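PDB 6F72: MtVAO615 from Myceliophthora thermophila, which probably acts as a secreted oxidoreductase, carrying a bicovalently bound FAD that reacts rapidly with molecular oxygen once reduced, although its substrate remains unidentified. Local coordinates for residues G353-A358 and D364-P369. Residues are numbered along the deposited sequence; the frame is centred on the assembly and turned at random.
Sequences GTMPGA and DRLLRP
Met355 and Leu366 both turn their CG anti to the carbonyl carbon, at chi1 -66° and -75°, and the two side chains run antiparallel alongside each other, each reaching out from its own backbone, one on the strand and one on the helix. The methionine runs out extended as far as its sulfur and then bends at chi3 (-81°), so that CE turns toward Gly353 CA, two residues back along the same strand. Its flank, not its end, meets the leucine: Leu366 CD1 lies alongside the thioether, 3.9 Å from both Met355 CG and Met355 SD, while the sulfur also approaches Leu366 CB at 4.1 Å.

One methyl group thus serves two partners, because Leu366 CD1 is also 4.1 Å from Ala358 CB. The alanine is brought round to it by a type II beta turn from Met355 to Ala358, closed by the bond from Ala358 N to Met355 O and passing through Gly357 with the positive phi that suits glycine. One residue further along the helix, Leu367 CD2 comes to 4.2 Å from Met355 SD. No hydrogen bond crosses the interface; the contact is wholly apolar and largely buried.

The example illustrates how a strand-turn-helix connection folds back on itself, the end of strand 348-356 being covered by the helix 360-376 that follows it. Phe333 of helix 316-335 touches both Met355 and Leu366, Thr305 of strand 302-310 meets Met355 and Leu367, and Phe340 of strand 339-344 adjoins Leu367, so helix 360-376 packs beside helix 316-335 against the seven-stranded antiparallel sheet.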
# COMPACT_ATOMS: atom_id res chain seq x y z
N GLY A 353 17.21 3.51 11.45
CA GLY A 353 16.52 3.75 12.71
C GLY A 353 15.76 5.07 12.77
O GLY A 353 16.23 6.08 12.25
N THR A 354 14.60 5.03 13.42
CA THR A 354 13.75 6.20 13.63
C THR A 354 13.44 6.33 15.13
O THR A 354 12.79 5.47 15.73
CB THR A 354 12.45 6.10 12.81
OG1 THR A 354 12.78 6.06 11.42
CG2 THR A 354 11.52 7.29 13.08
N MET A 355 13.95 7.40 15.73
CA MET A 355 13.93 7.58 17.17
C MET A 355 13.36 8.96 17.56
O MET A 355 14.13 9.86 17.93
CB MET A 355 15.33 7.33 17.75
CG MET A 355 15.82 5.89 17.61
SD MET A 355 17.60 5.65 17.76
CE MET A 355 18.14 6.10 16.11
N PRO A 356 12.02 9.14 17.45
CA PRO A 356 11.43 10.49 17.62
C PRO A 356 11.74 11.12 18.97
O PRO A 356 11.64 10.46 20.01
CB PRO A 356 9.93 10.24 17.44
CG PRO A 356 9.85 8.99 16.62
CD PRO A 356 10.98 8.14 17.12
N GLY A 357 12.15 12.38 18.95
CA GLY A 357 12.47 13.12 20.18
C GLY A 357 13.79 12.76 20.86
O GLY A 357 14.07 13.27 21.95
N ALA A 358 14.58 11.88 20.23
CA ALA A 358 15.86 11.44 20.79
C ALA A 358 17.01 12.28 20.27
O ALA A 358 17.18 12.41 19.07
CB ALA A 358 16.10 9.96 20.49
N ASP A 364 22.49 7.02 21.13
CA ASP A 364 23.57 6.16 21.61
C ASP A 364 23.12 5.13 22.66
O ASP A 364 23.46 3.95 22.54
CB ASP A 364 24.75 6.99 22.14
CG ASP A 364 25.45 7.80 21.06
OD1 ASP A 364 25.37 7.44 19.85
OD2 ASP A 364 26.11 8.80 21.42
N ARG A 365 22.35 5.58 23.64
CA ARG A 365 21.78 4.69 24.68
C ARG A 365 20.81 3.68 24.06
O ARG A 365 20.82 2.50 24.43
CB ARG A 365 21.12 5.47 25.83
CG ARG A 365 22.06 6.32 26.68
CD ARG A 365 21.36 6.99 27.87
NE ARG A 365 19.99 7.42 27.55
CZ ARG A 365 19.61 8.67 27.29
NH1 ARG A 365 20.47 9.69 27.32
NH2 ARG A 365 18.33 8.92 26.99
N LEU A 366 20.00 4.14 23.10
CA LEU A 366 19.06 3.27 22.39
C LEU A 366 19.75 2.21 21.52
O LEU A 366 19.27 1.08 21.39
CB LEU A 366 18.09 4.10 21.54
CG LEU A 366 16.97 4.84 22.27
CD1 LEU A 366 16.44 5.99 21.42
CD2 LEU A 366 15.84 3.90 22.68
N LEU A 367 20.89 2.58 20.95
CA LEU A 367 21.61 1.68 20.04
C LEU A 367 22.54 0.70 20.77
O LEU A 367 22.84 -0.39 20.23
CB LEU A 367 22.37 2.46 18.97
CG LEU A 367 21.56 3.30 17.97
CD1 LEU A 367 22.52 3.85 16.92
CD2 LEU A 367 20.41 2.52 17.32
N ARG A 368 22.96 1.06 21.98
CA ARG A 368 23.94 0.31 22.77
C ARG A 368 23.65 -1.19 22.99
O ARG A 368 24.61 -1.98 22.94
CB ARG A 368 24.28 1.03 24.09
CG ARG A 368 25.66 0.70 24.66
CD ARG A 368 26.80 1.16 23.76
NE ARG A 368 27.81 0.11 23.58
CZ ARG A 368 28.66 0.02 22.56
NH1 ARG A 368 28.67 0.91 21.57
NH2 ARG A 368 29.53 -0.99 22.52
N PRO A 369 22.37 -1.60 23.21
CA PRO A 369 22.14 -3.06 23.30
C PRO A 369 22.44 -3.82 22.00
O PRO A 369 23.06 -4.89 22.05
CB PRO A 369 20.66 -3.17 23.66
CG PRO A 369 20.28 -1.84 24.21
CD PRO A 369 21.13 -0.85 23.47